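Local coordinates for protein phosphate transporter (Thermotoga maritima MSB8, PDB 6L85) that probably imports inorganic phosphate across the cell membrane, coupling its uptake to sodium ions, at residues B[171-184]-B[209-222]. Sequence-based numbering, arbitrary orientation.
Sequences STVAIPFFISLAIF and FSLVTFFVVHFAVR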
loop_
_atom_site.group_PDB
_atom_site.type_symbol
_atom_site.label_atom_id
_atom_site.label_comp_id
_atom_site.label_asym_id
_atom_site.label_seq_id
_atom_site.Cartn_x
_atom_site.Cartn_y
_atom_site.Cartn_z
ATOM N N SER B 171 25.561 -1.978 8.658
ATOM C CA SER B 171 24.463 -2.526 7.875
ATOM C C SER B 171 23.137 -2.088 8.474
ATOM O O SER B 171 22.184 -1.769 7.745
ATOM C CB SER B 171 24.569 -4.052 7.827
ATOM O OG SER B 171 24.232 -4.612 9.086
ATOM N N THR B 172 23.106 -2.014 9.806
ATOM C CA THR B 172 21.975 -1.485 10.565
ATOM C C THR B 172 21.536 -0.097 10.095
ATOM O O THR B 172 20.372 0.285 10.288
ATOM C CB THR B 172 22.410 -1.494 12.036
ATOM O OG1 THR B 172 21.796 -2.593 12.713
ATOM C CG2 THR B 172 22.150 -0.186 12.737
ATOM N N VAL B 173 22.428 0.650 9.449
ATOM C CA VAL B 173 22.116 1.973 8.942
ATOM C C VAL B 173 21.956 1.987 7.427
ATOM O O VAL B 173 21.108 2.725 6.912
ATOM C CB VAL B 173 23.201 2.984 9.378
ATOM C CG1 VAL B 173 23.048 4.317 8.642
ATOM C CG2 VAL B 173 23.184 3.186 10.875
ATOM N N ALA B 174 22.739 1.193 6.702
ATOM C CA ALA B 174 22.778 1.330 5.248
ATOM C C ALA B 174 21.620 0.614 4.569
ATOM O O ALA B 174 21.143 1.066 3.521
ATOM C CB ALA B 174 24.099 0.795 4.695
ATOM N N ILE B 175 21.196 -0.525 5.104
ATOM C CA ILE B 175 20.083 -1.242 4.489
ATOM C C ILE B 175 18.793 -0.446 4.703
ATOM O O ILE B 175 18.025 -0.259 3.738
ATOM C CB ILE B 175 20.007 -2.676 5.038
ATOM C CG1 ILE B 175 21.250 -3.443 4.584
ATOM C CG2 ILE B 175 18.676 -3.363 4.667
ATOM C CD1 ILE B 175 21.109 -4.922 4.635
ATOM N N PRO B 176 18.511 0.053 5.922
ATOM C CA PRO B 176 17.347 0.944 6.074
ATOM C C PRO B 176 17.411 2.158 5.182
ATOM O O PRO B 176 16.373 2.604 4.667
ATOM C CB PRO B 176 17.399 1.334 7.559
ATOM C CG PRO B 176 18.004 0.165 8.206
ATOM C CD PRO B 176 19.078 -0.288 7.242
ATOM N N PHE B 177 18.606 2.711 4.969
ATOM C CA PHE B 177 18.689 3.868 4.094
ATOM C C PHE B 177 18.187 3.536 2.688
ATOM O O PHE B 177 17.429 4.306 2.096
ATOM C CB PHE B 177 20.113 4.402 4.035
ATOM C CG PHE B 177 20.289 5.440 2.993
ATOM C CD1 PHE B 177 19.858 6.740 3.220
ATOM C CD2 PHE B 177 20.824 5.112 1.757
ATOM C CE1 PHE B 177 19.986 7.703 2.241
ATOM C CE2 PHE B 177 20.947 6.063 0.772
ATOM C CZ PHE B 177 20.535 7.365 1.013
ATOM N N PHE B 178 18.577 2.390 2.138
ATOM C CA PHE B 178 18.164 2.114 0.767
ATOM C C PHE B 178 16.686 1.727 0.677
ATOM O O PHE B 178 16.010 2.116 -0.283
ATOM C CB PHE B 178 19.059 1.038 0.147
ATOM C CG PHE B 178 20.398 1.557 -0.300
ATOM C CD1 PHE B 178 20.524 2.266 -1.488
ATOM C CD2 PHE B 178 21.533 1.340 0.475
ATOM C CE1 PHE B 178 21.758 2.755 -1.904
ATOM C CE2 PHE B 178 22.774 1.829 0.079
ATOM C CZ PHE B 178 22.893 2.533 -1.118
ATOM N N ILE B 179 16.174 0.945 1.638
ATOM C CA ILE B 179 14.733 0.662 1.655
ATOM C C ILE B 179 13.937 1.967 1.701
ATOM O O ILE B 179 12.946 2.140 0.967
ATOM C CB ILE B 179 14.376 -0.255 2.837
ATOM C CG1 ILE B 179 15.215 -1.524 2.790
ATOM C CG2 ILE B 179 12.902 -0.648 2.803
ATOM C CD1 ILE B 179 14.964 -2.319 1.554
ATOM N N SER B 180 14.388 2.918 2.527
ATOM C CA SER B 180 13.750 4.226 2.640
ATOM C C SER B 180 13.859 5.035 1.359
ATOM O O SER B 180 12.934 5.773 1.003
ATOM C CB SER B 180 14.376 5.006 3.794
ATOM O OG SER B 180 14.134 4.301 4.986
ATOM N N LEU B 181 14.998 4.957 0.677
ATOM C CA LEU B 181 15.116 5.625 -0.616
ATOM C C LEU B 181 14.115 5.057 -1.624
ATOM O O LEU B 181 13.509 5.797 -2.414
ATOM C CB LEU B 181 16.546 5.475 -1.125
ATOM C CG LEU B 181 17.007 6.372 -2.250
ATOM C CD1 LEU B 181 16.785 7.826 -1.842
ATOM C CD2 LEU B 181 18.483 6.086 -2.542
ATOM N N ALA B 182 13.960 3.736 -1.635
ATOM C CA ALA B 182 13.006 3.103 -2.543
ATOM C C ALA B 182 11.580 3.604 -2.282
ATOM O O ALA B 182 10.849 3.981 -3.214
ATOM C CB ALA B 182 13.084 1.584 -2.377
ATOM N N ILE B 183 11.180 3.616 -1.005
ATOM C CA ILE B 183 9.857 4.101 -0.609
ATOM C C ILE B 183 9.682 5.576 -0.967
ATOM O O ILE B 183 8.625 5.988 -1.474
ATOM C CB ILE B 183 9.664 3.838 0.899
ATOM C CG1 ILE B 183 9.159 2.418 1.104
ATOM C CG2 ILE B 183 8.706 4.821 1.502
ATOM C CD1 ILE B 183 7.725 2.261 0.613
ATOM N N PHE B 184 10.706 6.402 -0.702
ATOM C CA PHE B 184 10.632 7.810 -1.084
ATOM C C PHE B 184 10.373 7.955 -2.575
ATOM O O PHE B 184 9.565 8.791 -2.997
ATOM C CB PHE B 184 11.918 8.565 -0.728
ATOM C CG PHE B 184 11.989 9.940 -1.360
ATOM C CD1 PHE B 184 11.449 11.035 -0.716
ATOM C CD2 PHE B 184 12.559 10.126 -2.610
ATOM C CE1 PHE B 184 11.490 12.291 -1.290
ATOM C CE2 PHE B 184 12.586 11.376 -3.193
ATOM C CZ PHE B 184 12.055 12.463 -2.526
ATOM N N PHE B 209 7.142 9.145 4.603
ATOM C CA PHE B 209 7.151 7.695 4.420
ATOM C C PHE B 209 8.556 7.123 4.598
ATOM O O PHE B 209 8.727 6.032 5.166
ATOM C CB PHE B 209 6.603 7.344 3.038
ATOM C CG PHE B 209 5.112 7.165 3.005
ATOM C CD1 PHE B 209 4.268 8.263 2.940
ATOM C CD2 PHE B 209 4.556 5.905 3.053
ATOM C CE1 PHE B 209 2.889 8.101 2.916
ATOM C CE2 PHE B 209 3.178 5.740 3.032
ATOM C CZ PHE B 209 2.349 6.838 2.959
ATOM N N SER B 210 9.578 7.859 4.121
ATOM C CA SER B 210 10.969 7.429 4.291
ATOM C C SER B 210 11.342 7.340 5.757
ATOM O O SER B 210 12.030 6.409 6.176
ATOM C CB SER B 210 11.922 8.410 3.606
ATOM O OG SER B 210 11.777 8.314 2.219
ATOM N N LEU B 211 10.970 8.361 6.529
ATOM C CA LEU B 211 11.321 8.405 7.945
ATOM C C LEU B 211 10.738 7.217 8.692
ATOM O O LEU B 211 11.447 6.530 9.449
ATOM C CB LEU B 211 10.840 9.723 8.553
ATOM C CG LEU B 211 11.691 10.840 7.956
ATOM C CD1 LEU B 211 11.185 12.215 8.357
ATOM C CD2 LEU B 211 13.139 10.619 8.413
ATOM N N VAL B 212 9.439 6.943 8.473
ATOM C CA VAL B 212 8.810 5.800 9.148
ATOM C C VAL B 212 9.467 4.492 8.715
ATOM O O VAL B 212 9.750 3.606 9.539
ATOM C CB VAL B 212 7.296 5.770 8.872
ATOM C CG1 VAL B 212 6.670 4.575 9.587
ATOM C CG2 VAL B 212 6.654 7.086 9.306
ATOM N N THR B 213 9.684 4.346 7.403
ATOM C CA THR B 213 10.323 3.152 6.858
ATOM C C THR B 213 11.703 2.940 7.468
ATOM O O THR B 213 12.042 1.831 7.893
ATOM C CB THR B 213 10.409 3.291 5.334
ATOM O OG1 THR B 213 9.086 3.475 4.798
ATOM C CG2 THR B 213 11.078 2.060 4.680
ATOM N N PHE B 214 12.510 4.004 7.528
ATOM C CA PHE B 214 13.857 3.885 8.075
ATOM C C PHE B 214 13.802 3.417 9.513
ATOM O O PHE B 214 14.578 2.543 9.914
ATOM C CB PHE B 214 14.611 5.222 7.979
ATOM C CG PHE B 214 16.077 5.126 8.388
ATOM C CD1 PHE B 214 16.443 5.051 9.733
ATOM C CD2 PHE B 214 17.080 5.092 7.427
ATOM C CE1 PHE B 214 17.787 4.937 10.114
ATOM C CE2 PHE B 214 18.429 4.979 7.795
ATOM C CZ PHE B 214 18.784 4.900 9.140
ATOM N N PHE B 215 12.886 3.987 10.304
ATOM C CA PHE B 215 12.781 3.600 11.708
ATOM C C PHE B 215 12.481 2.107 11.840
ATOM O O PHE B 215 13.197 1.355 12.531
ATOM C CB PHE B 215 11.697 4.452 12.378
ATOM C CG PHE B 215 11.642 4.315 13.876
ATOM C CD1 PHE B 215 11.092 3.185 14.462
ATOM C CD2 PHE B 215 12.148 5.317 14.696
ATOM C CE1 PHE B 215 11.041 3.053 15.837
ATOM C CE2 PHE B 215 12.095 5.192 16.071
ATOM C CZ PHE B 215 11.537 4.056 16.641
ATOM N N VAL B 216 11.447 1.652 11.133
ATOM C CA VAL B 216 10.991 0.270 11.284
ATOM C C VAL B 216 12.038 -0.713 10.771
ATOM O O VAL B 216 12.328 -1.729 11.415
ATOM C CB VAL B 216 9.638 0.080 10.570
ATOM C CG1 VAL B 216 9.356 -1.399 10.339
ATOM C CG2 VAL B 216 8.511 0.732 11.406
ATOM N N VAL B 217 12.586 -0.453 9.580
ATOM C CA VAL B 217 13.590 -1.347 9.017
ATOM C C VAL B 217 14.851 -1.340 9.874
ATOM O O VAL B 217 15.495 -2.374 10.047
ATOM C CB VAL B 217 13.905 -0.973 7.560
ATOM C CG1 VAL B 217 14.982 -1.912 6.998
ATOM C CG2 VAL B 217 12.640 -1.028 6.707
ATOM N N HIS B 218 15.223 -0.183 10.425
ATOM C CA HIS B 218 16.373 -0.130 11.312
ATOM C C HIS B 218 16.195 -1.084 12.481
ATOM O O HIS B 218 17.099 -1.866 12.792
ATOM C CB HIS B 218 16.600 1.301 11.803
ATOM C CG HIS B 218 17.588 1.395 12.922
ATOM N ND1 HIS B 218 18.953 1.358 12.719
ATOM C CD2 HIS B 218 17.409 1.488 14.262
ATOM C CE1 HIS B 218 19.570 1.443 13.884
ATOM N NE2 HIS B 218 18.656 1.521 14.836
ATOM N N PHE B 219 15.023 -1.070 13.127
ATOM C CA PHE B 219 14.896 -1.980 14.271
ATOM C C PHE B 219 14.777 -3.442 13.844
ATOM O O PHE B 219 15.311 -4.337 14.528
ATOM C CB PHE B 219 13.750 -1.547 15.179
ATOM C CG PHE B 219 14.150 -0.417 16.084
ATOM C CD1 PHE B 219 14.811 -0.672 17.283
ATOM C CD2 PHE B 219 13.948 0.898 15.696
ATOM C CE1 PHE B 219 15.225 0.374 18.090
ATOM C CE2 PHE B 219 14.357 1.952 16.497
ATOM C CZ PHE B 219 15.005 1.691 17.694
ATOM N N ALA B 220 14.157 -3.714 12.694
ATOM C CA ALA B 220 14.155 -5.093 12.209
ATOM C C ALA B 220 15.582 -5.589 11.927
ATOM O O ALA B 220 15.926 -6.735 12.249
ATOM C CB ALA B 220 13.262 -5.212 10.973
ATOM N N VAL B 221 16.440 -4.723 11.370
ATOM C CA VAL B 221 17.814 -5.115 11.049
ATOM C C VAL B 221 18.639 -5.288 12.320
ATOM O O VAL B 221 19.453 -6.211 12.421
ATOM C CB VAL B 221 18.480 -4.092 10.108
ATOM C CG1 VAL B 221 19.976 -4.421 9.958
ATOM C CG2 VAL B 221 17.803 -4.055 8.749
ATOM N N ARG B 222 18.506 -4.363 13.279
ATOM C CA ARG B 222 19.148 -4.545 14.580
ATOM C C ARG B 222 18.852 -5.930 15.135
ATOM O O ARG B 222 19.742 -6.607 15.659
ATOM C CB ARG B 222 18.670 -3.495 15.577
ATOM C CG ARG B 222 19.347 -2.168 15.473
ATOM C CD ARG B 222 18.696 -1.199 16.447
ATOM N NE ARG B 222 19.290 -1.263 17.777
ATOM C CZ ARG B 222 18.775 -1.934 18.804
ATOM N NH1 ARG B 222 17.642 -2.619 18.666
ATOM N NH2 ARG B 222 19.399 -1.922 19.976
#
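His-218 ND1 donates to the backbone O of Thr-172 (3.0 Å, N-H...O angle 155°), arriving from above the carbonyl plane. In a regular helix this oxygen would accept from the residue four positions on, but that residue is Pro-176, which has no N-H; the histidine of the other helix thus takes up an acceptor left over at the kink. Thr-172 CG2 lies 3.3 Å from His-218 CE1, beside the bond. The proline ring is itself a knob among Phe-214, Val-217, His-218 and Val-221, its CG resting 3.5 Å from His-218 CA. Pro-176 CB sits over one face of Phe-214, a CH-pi contact, and is 3.8 Å from Phe-214 CD2. CG anti to the backbone N (chi1 -173°) carries the Phe-214 ring across onto the 171-184 helix, among Val-173, Pro-176, Phe-177 and Ser-180. Were Phe-214 replaced by an alanine, Pro-176 CB would probably lose its aromatic partner and a gap open beside Val-173 and Phe-177. Farther along, Ser-180 and Ser-210 meet where the backbones come closest, 4.6 Å from CA to CA. The hydroxyl of Ser-180 can turn to Pro-176 O or across to Ser-210 O, that of Ser-210 to Ser-180 O or Gly-206 O. Ile-183 CG2 packs 3.6 Å from Phe-209 CB. The two segments form a near-antiparallel helical hairpin, their axes approaching to 8.2 Å, with 151° between their directions. Helix 167-194 faces the protein body, with Ile-175 on helix 231-258 and Phe-178 against helices 129-162 and 320-339, whereas on helix 199-224 Phe-209 meets Phe-50 and Phe-215 meets Phe-301 of the second subunit, each edge-to-face.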